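Local atomic coordinates of possible atls1-like light-inducible protein (Prochlorococcus marinus, PDB entry 2XCZ), a protein that is of undefined function but belongs to the macrophage migration inhibitory factor (MIF) family of small alpha/beta proteins that assemble as trimers. Residues I4-S9 with P56-E61; E61-G66 with E100-R105. One frame throughout, in Å; residues are numbered along the deposited sequence.

Contact 1 of 2, residues I4-S9 with P56-E61; sequences INIQAS and PTCYVE
Asn5 and Glu61, Gln7 and Tyr59 face each other as antiparallel hydrogen-bonded pairs, the strand axes running 165° apart. Each pair is closed by two backbone bonds, among them Asn5 N to Glu61 O at 2.9 Å and Tyr59 N to Gln7 O at 2.8 Å. Ile6-Val60 and Ala8-Cys58 are the non-hydrogen-bonded pairs between and beyond them. Where the strands give way to loop, Ser9 N still donates to Thr57 O, and the side chain takes over the return bond: OG, set between the backbone N and the carbonyl carbon (chi1 71°), accepts from Thr57 N at 2.9 Å.

A polar side-chain bond lies on the face of Asn5 and Glu61. The two chains run side by side, amide and carboxylate planes 29° apart, and Asn5 ND2 donates to the anti lone pair of Glu61 OE2 over 2.8 Å, in the amide plane. Ser41 OG on the neighbouring strand bonds Asn5 OD1, so both ends of the amide are engaged.

Apolar contacts occupy the other face. Ile4 CG1 meets Val60 CG1 at a tight 3.5 Å, and Ile6 CG2 touches Cys58 SG at 3.6 Å. Helices 16-31 and 72-88 cover this face, whereas neighbouring subunits pack on the side of Gln7 and Tyr59, as in the helix-backed beta-sheets of the MIF trimer.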
ATOM      1  N   ILE A   4       4.370   2.118   9.757  1.00  8.38           N
ATOM      2  CA  ILE A   4       5.399   2.356   8.749  1.00  8.52           C
ATOM      3  C   ILE A   4       5.675   1.084   7.932  1.00  7.87           C
ATOM      4  O   ILE A   4       6.188   0.091   8.448  1.00  8.13           O
ATOM      5  CB  ILE A   4       6.667   2.995   9.359  1.00  8.64           C
ATOM      6  CG1 ILE A   4       7.723   3.278   8.275  1.00  8.20           C
ATOM      7  CG2 ILE A   4       7.204   2.158  10.557  1.00  8.19           C
ATOM      8  CD1 ILE A   4       8.800   4.271   8.721  1.00 10.02           C
ATOM      9  N   ASN A   5       5.333   1.145   6.645  1.00  8.02           N
ATOM     10  CA  ASN A   5       5.518   0.021   5.731  1.00  8.03           C
ATOM     11  C   ASN A   5       6.605   0.382   4.720  1.00  8.79           C
ATOM     12  O   ASN A   5       6.491   1.392   4.025  1.00  9.48           O
ATOM     13  CB  ASN A   5       4.195  -0.282   5.008  1.00  7.42           C
ATOM     14  CG  ASN A   5       3.148  -0.919   5.907  1.00  9.68           C
ATOM     15  OD1 ASN A   5       3.447  -1.776   6.753  1.00  9.55           O
ATOM     16  ND2 ASN A   5       1.896  -0.525   5.693  1.00  9.22           N
ATOM     17  N   ILE A   6       7.666  -0.423   4.652  1.00  8.43           N
ATOM     18  CA  ILE A   6       8.769  -0.144   3.730  1.00  9.40           C
ATOM     19  C   ILE A   6       8.765  -1.155   2.601  1.00  9.45           C
ATOM     20  O   ILE A   6       8.659  -2.363   2.829  1.00 10.08           O
ATOM     21  CB  ILE A   6      10.143  -0.180   4.452  1.00  9.24           C
ATOM     22  CG1 ILE A   6      10.187   0.816   5.629  1.00 10.54           C
ATOM     23  CG2 ILE A   6      11.272   0.162   3.482  1.00  9.67           C
ATOM     24  CD1 ILE A   6      11.264   0.463   6.675  1.00 13.47           C
ATOM     25  N   GLN A   7       8.876  -0.652   1.382  1.00  9.89           N
ATOM     26  CA  GLN A   7       8.971  -1.481   0.186  1.00 10.76           C
ATOM     27  C   GLN A   7      10.298  -1.124  -0.501  1.00 10.77           C
ATOM     28  O   GLN A   7      10.489   0.009  -0.964  1.00 11.11           O
ATOM     29  CB  GLN A   7       7.758  -1.185  -0.695  1.00 11.03           C
ATOM     30  CG  GLN A   7       7.761  -1.774  -2.084  1.00 13.68           C
ATOM     31  CD  GLN A   7       6.855  -0.991  -3.012  1.00 17.76           C
ATOM     32  OE1 GLN A   7       7.325  -0.238  -3.866  1.00 20.42           O
ATOM     33  NE2 GLN A   7       5.544  -1.132  -2.822  1.00 19.84           N
ATOM     34  N   ALA A   8      11.231  -2.075  -0.551  1.00 10.25           N
ATOM     35  CA  ALA A   8      12.579  -1.736  -1.032  1.00 10.55           C
ATOM     36  C   ALA A   8      13.009  -2.630  -2.177  1.00 10.42           C
ATOM     37  O   ALA A   8      12.565  -3.770  -2.264  1.00 10.70           O
ATOM     38  CB  ALA A   8      13.600  -1.788   0.115  1.00 10.45           C
ATOM     39  N   SER A   9      13.878  -2.103  -3.034  1.00 10.68           N
ATOM     40  CA  SER A   9      14.380  -2.831  -4.190  1.00 11.50           C
ATOM     41  C   SER A   9      15.553  -3.754  -3.865  1.00 12.55           C
ATOM     42  O   SER A   9      15.811  -4.726  -4.596  1.00 12.72           O
ATOM     43  CB  SER A   9      14.775  -1.862  -5.308  1.00 10.83           C
ATOM     44  OG  SER A   9      15.951  -1.137  -4.971  1.00 10.71           O
ATOM     45  N   PRO A  56      19.390   0.988  -6.147  1.00 13.72           N
ATOM     46  CA  PRO A  56      18.718   0.839  -4.855  1.00 13.20           C
ATOM     47  C   PRO A  56      17.743   1.984  -4.601  1.00 12.55           C
ATOM     48  O   PRO A  56      18.116   3.151  -4.713  1.00 12.46           O
ATOM     49  CB  PRO A  56      19.877   0.852  -3.854  1.00 13.83           C
ATOM     50  CG  PRO A  56      20.988   0.193  -4.625  1.00 12.80           C
ATOM     51  CD  PRO A  56      20.822   0.619  -6.061  1.00 13.23           C
ATOM     52  N   THR A  57      16.493   1.619  -4.312  1.00 12.22           N
ATOM     53  CA  THR A  57      15.436   2.608  -4.088  1.00 11.84           C
ATOM     54  C   THR A  57      14.374   2.049  -3.140  1.00 11.55           C
ATOM     55  O   THR A  57      14.303   0.834  -2.912  1.00 10.43           O
ATOM     56  CB  THR A  57      14.822   3.094  -5.404  1.00 11.86           C
ATOM     57  OG1 THR A  57      13.909   4.164  -5.127  1.00 12.12           O
ATOM     58  CG2 THR A  57      14.097   1.976  -6.125  1.00 12.36           C
ATOM     59  N   CYS A  58      13.542   2.938  -2.596  1.00 11.31           N
ATOM     60  CA  CYS A  58      12.707   2.574  -1.474  1.00 12.11           C
ATOM     61  C   CYS A  58      11.435   3.426  -1.473  1.00 10.25           C
ATOM     62  O   CYS A  58      11.522   4.632  -1.656  1.00  9.73           O
ATOM     63  CB  CYS A  58      13.533   2.874  -0.217  1.00 13.02           C
ATOM     64  SG  CYS A  58      12.794   2.544   1.264  1.00 20.60           S
ATOM     65  N   TYR A  59      10.267   2.796  -1.301  1.00  9.33           N
ATOM     66  CA  TYR A  59       9.042   3.547  -0.992  1.00  9.19           C
ATOM     67  C   TYR A  59       8.552   3.217   0.409  1.00  8.81           C
ATOM     68  O   TYR A  59       8.389   2.050   0.753  1.00  9.54           O
ATOM     69  CB  TYR A  59       7.906   3.269  -1.986  1.00  8.89           C
ATOM     70  CG  TYR A  59       6.627   3.984  -1.575  1.00  9.41           C
ATOM     71  CD1 TYR A  59       6.571   5.376  -1.550  1.00 10.63           C
ATOM     72  CD2 TYR A  59       5.502   3.259  -1.158  1.00 11.17           C
ATOM     73  CE1 TYR A  59       5.420   6.038  -1.138  1.00 10.80           C
ATOM     74  CE2 TYR A  59       4.326   3.914  -0.736  1.00 10.87           C
ATOM     75  CZ  TYR A  59       4.312   5.303  -0.725  1.00 10.91           C
ATOM     76  OH  TYR A  59       3.163   5.960  -0.327  1.00 14.58           O
ATOM     77  N   VAL A  60       8.251   4.245   1.193  1.00  8.77           N
ATOM     78  CA  VAL A  60       7.750   4.030   2.550  1.00  8.54           C
ATOM     79  C   VAL A  60       6.371   4.649   2.695  1.00  9.06           C
ATOM     80  O   VAL A  60       6.158   5.768   2.255  1.00  9.14           O
ATOM     81  CB  VAL A  60       8.673   4.708   3.583  1.00  8.69           C
ATOM     82  CG1 VAL A  60       8.228   4.373   5.029  1.00  8.33           C
ATOM     83  CG2 VAL A  60      10.142   4.292   3.350  1.00  8.00           C
ATOM     84  N   GLU A  61       5.438   3.935   3.317  1.00  8.64           N
ATOM     85  CA  GLU A  61       4.221   4.626   3.758  1.00 10.05           C
ATOM     86  C   GLU A  61       4.184   4.765   5.270  1.00  9.44           C
ATOM     87  O   GLU A  61       4.495   3.821   6.000  1.00  8.52           O
ATOM     88  CB  GLU A  61       2.953   4.010   3.208  1.00 12.21           C
ATOM     89  CG  GLU A  61       2.824   2.561   3.336  1.00 15.80           C
ATOM     90  CD  GLU A  61       1.401   2.083   3.024  1.00 19.33           C
ATOM     91  OE1 GLU A  61       0.747   2.629   2.089  1.00 22.24           O
ATOM     92  OE2 GLU A  61       0.954   1.154   3.708  1.00 18.54           O
TER

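Contact 2 of 2, residues E61-G66 with E100-R105; sequences EVKSIG and EDVPAR
Lys63 and Glu100 form one of two parallel bridges between the two parallel strands of a beta-alpha-beta unit, strand 58-64, helix 72-88 and strand 95-101; Ser64 and Asp101 form the other. The ladder is read from three backbone bonds: Glu100 N to Val62 O, Ser64 N to Glu100 O at 3.2 Å, and Val102 N to Ser64 O, which at 2.8 Å continues the pairing beyond Asp101.

On the Lys63 face, NZ makes a salt bridge of 2.8 Å to Glu100 OE1, approaching from above the carboxylate plane, 63° out of it. The lysine chain is extended as far as CE, and the bend at chi4 (-51°) turns NZ to the acid. Its inner methylenes cross Val102, whose CG2 lies 3.9 Å from Lys63 CB.

Past the strand ends, the outer end of Ile65 meets Ala104, where a 3-10 segment begins, CD1 lying 4.0 Å from Ala104 CB. Trp107 touches Lys63, Val102 and Ile65, Phe114 packs on Ile65 and Ala104, and Tyr59 of the third subunit packs on Lys63. Lys33 NZ bonds Ile65 O, while Ile65 N donates to a bound di(hydroxyethyl)ether, probably from the crystallisation liquor. The chain then reaches Gly66. There Ser64 OG donates to Gly66 O at 2.7 Å. The amide of the same glycine reaches across: Gly66 N donates to Asp101 OD1 at 3.0 Å, from 54° out of the carboxylate plane.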
ATOM      1  N   GLU A  61       5.438   3.935   3.317  1.00  8.64           N
ATOM      2  CA  GLU A  61       4.221   4.626   3.758  1.00 10.05           C
ATOM      3  C   GLU A  61       4.184   4.765   5.270  1.00  9.44           C
ATOM      4  O   GLU A  61       4.495   3.821   6.000  1.00  8.52           O
ATOM      5  CB  GLU A  61       2.953   4.010   3.208  1.00 12.21           C
ATOM      6  CG  GLU A  61       2.824   2.561   3.336  1.00 15.80           C
ATOM      7  CD  GLU A  61       1.401   2.083   3.024  1.00 19.33           C
ATOM      8  OE1 GLU A  61       0.747   2.629   2.089  1.00 22.24           O
ATOM      9  OE2 GLU A  61       0.954   1.154   3.708  1.00 18.54           O
ATOM     10  N   VAL A  62       3.869   5.976   5.713  1.00  9.50           N
ATOM     11  CA  VAL A  62       3.736   6.270   7.116  1.00  9.27           C
ATOM     12  C   VAL A  62       2.332   6.774   7.388  1.00  9.12           C
ATOM     13  O   VAL A  62       1.867   7.671   6.705  1.00  9.14           O
ATOM     14  CB  VAL A  62       4.754   7.334   7.580  1.00  8.99           C
ATOM     15  CG1 VAL A  62       4.476   7.760   9.033  1.00 10.25           C
ATOM     16  CG2 VAL A  62       6.180   6.795   7.460  1.00  9.75           C
ATOM     17  N   LYS A  63       1.669   6.186   8.384  1.00  9.38           N
ATOM     18  CA  LYS A  63       0.355   6.669   8.817  1.00  9.99           C
ATOM     19  C   LYS A  63       0.339   6.864  10.323  1.00 10.13           C
ATOM     20  O   LYS A  63       1.017   6.168  11.072  1.00  9.42           O
ATOM     21  CB  LYS A  63      -0.777   5.717   8.398  1.00 10.62           C
ATOM     22  CG  LYS A  63      -0.881   5.477   6.900  1.00 11.26           C
ATOM     23  CD  LYS A  63      -2.078   4.590   6.592  1.00 12.59           C
ATOM     24  CE  LYS A  63      -2.147   4.218   5.115  1.00 14.33           C
ATOM     25  NZ  LYS A  63      -2.057   5.400   4.192  1.00 14.28           N
ATOM     26  N   SER A  64      -0.455   7.832  10.763  1.00 10.33           N
ATOM     27  CA  SER A  64      -0.642   8.064  12.181  1.00 10.77           C
ATOM     28  C   SER A  64      -1.999   8.701  12.398  1.00 11.08           C
ATOM     29  O   SER A  64      -2.511   9.395  11.505  1.00 11.94           O
ATOM     30  CB  SER A  64       0.438   9.016  12.707  1.00 10.76           C
ATOM     31  OG  SER A  64       0.363   9.116  14.119  1.00 11.54           O
ATOM     32  N   ILE A  65      -2.588   8.450  13.571  1.00 11.11           N
ATOM     33  CA  ILE A  65      -3.730   9.226  14.012  1.00 10.99           C
ATOM     34  C   ILE A  65      -3.140  10.480  14.654  1.00 11.29           C
ATOM     35  O   ILE A  65      -2.638  10.449  15.783  1.00 11.42           O
ATOM     36  CB  ILE A  65      -4.647   8.446  14.994  1.00 10.74           C
ATOM     37  CG1 ILE A  65      -5.272   7.224  14.315  1.00 11.33           C
ATOM     38  CG2 ILE A  65      -5.761   9.370  15.516  1.00 12.24           C
ATOM     39  CD1 ILE A  65      -5.953   6.268  15.291  1.00 11.32           C
ATOM     40  N   GLY A  66      -3.192  11.573  13.909  1.00 11.25           N
ATOM     41  CA  GLY A  66      -2.520  12.806  14.277  1.00 12.68           C
ATOM     42  C   GLY A  66      -1.014  12.635  14.416  1.00 13.28           C
ATOM     43  O   GLY A  66      -0.427  11.691  13.865  1.00 13.60           O
ATOM     44  N   GLU A 100       0.109   9.921   5.745  1.00 11.42           N
ATOM     45  CA  GLU A 100      -1.329  10.145   5.899  1.00 12.30           C
ATOM     46  C   GLU A 100      -1.643  10.342   7.387  1.00 12.03           C
ATOM     47  O   GLU A 100      -1.204   9.561   8.231  1.00 10.76           O
ATOM     48  CB  GLU A 100      -2.114   8.952   5.346  1.00 13.05           C
ATOM     49  CG  GLU A 100      -3.631   9.112   5.394  1.00 17.04           C
ATOM     50  CD  GLU A 100      -4.349   8.001   4.645  1.00 21.20           C
ATOM     51  OE1 GLU A 100      -4.254   6.822   5.056  1.00 19.21           O
ATOM     52  OE2 GLU A 100      -5.008   8.305   3.627  1.00 26.31           O
ATOM     53  N   ASP A 101      -2.347  11.432   7.700  1.00 11.92           N
ATOM     54  CA  ASP A 101      -2.926  11.632   9.021  1.00 12.33           C
ATOM     55  C   ASP A 101      -4.341  11.053   8.938  1.00 12.16           C
ATOM     56  O   ASP A 101      -5.230  11.605   8.268  1.00 12.09           O
ATOM     57  CB  ASP A 101      -2.918  13.132   9.372  1.00 12.72           C
ATOM     58  CG  ASP A 101      -3.598  13.443  10.702  1.00 14.21           C
ATOM     59  OD1 ASP A 101      -4.226  12.545  11.312  1.00 14.46           O
ATOM     60  OD2 ASP A 101      -3.516  14.615  11.131  1.00 16.40           O
ATOM     61  N   VAL A 102      -4.537   9.908   9.590  1.00 11.51           N
ATOM     62  CA  VAL A 102      -5.761   9.118   9.447  1.00 11.88           C
ATOM     63  C   VAL A 102      -6.726   9.440  10.585  1.00 11.92           C
ATOM     64  O   VAL A 102      -6.314   9.414  11.749  1.00 11.65           O
ATOM     65  CB  VAL A 102      -5.454   7.604   9.506  1.00 11.57           C
ATOM     66  CG1 VAL A 102      -6.732   6.793   9.264  1.00 11.11           C
ATOM     67  CG2 VAL A 102      -4.393   7.226   8.475  1.00 13.18           C
ATOM     68  N   PRO A 103      -7.996   9.763  10.258  1.00 12.27           N
ATOM     69  CA  PRO A 103      -8.960   9.930  11.346  1.00 12.25           C
ATOM     70  C   PRO A 103      -9.120   8.628  12.108  1.00 12.27           C
ATOM     71  O   PRO A 103      -9.077   7.541  11.506  1.00 11.94           O
ATOM     72  CB  PRO A 103     -10.258  10.302  10.612  1.00 12.15           C
ATOM     73  CG  PRO A 103      -9.797  10.886   9.328  1.00 13.67           C
ATOM     74  CD  PRO A 103      -8.612  10.044   8.953  1.00 12.46           C
ATOM     75  N   ALA A 104      -9.272   8.729  13.430  1.00 12.11           N
ATOM     76  CA  ALA A 104      -9.355   7.549  14.290  1.00 12.02           C
ATOM     77  C   ALA A 104     -10.454   6.568  13.858  1.00 11.29           C
ATOM     78  O   ALA A 104     -10.257   5.346  13.888  1.00 10.43           O
ATOM     79  CB  ALA A 104      -9.520   7.965  15.745  1.00 12.19           C
ATOM     80  N   ARG A 105     -11.595   7.087  13.420  1.00 11.36           N
ATOM     81  CA  ARG A 105     -12.688   6.211  12.958  1.00 11.98           C
ATOM     82  C   ARG A 105     -12.381   5.449  11.656  1.00 11.34           C
ATOM     83  O   ARG A 105     -13.099   4.498  11.305  1.00 11.72           O
ATOM     84  CB  ARG A 105     -13.999   6.989  12.824  1.00 11.85           C
ATOM     85  CG  ARG A 105     -14.016   8.082  11.777  1.00 15.69           C
ATOM     86  CD  ARG A 105     -15.444   8.630  11.609  1.00 19.68           C
ATOM     87  NE  ARG A 105     -16.376   7.610  11.103  1.00 23.15           N
ATOM     88  CZ  ARG A 105     -16.557   7.328   9.813  1.00 24.59           C
ATOM     89  NH1 ARG A 105     -15.883   7.985   8.875  1.00 23.39           N
ATOM     90  NH2 ARG A 105     -17.422   6.391   9.460  1.00 25.12           N
TER

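How the contacts relate
Both contacts are built on strand 58-64 and lie in one four-stranded mixed sheet ordered 39-43, 3-8, 58-64, 95-101. Contact 1 joins the strand to its antiparallel neighbour 3-8 and contact 2 to its parallel neighbour 95-101, so the strand is held along both edges. Their centres are about 18 Å apart, and the two flank the middle of the chain. Glu61 belongs to both, and Ile4 CD1 packs against Val62 CG2 at 3.8 Å. The chain completes the pairing of 4-9 with 56-61 before it reaches 100-105. Both also touch the two other subunits, so the sheet built around this strand takes part in the trimer interfaces.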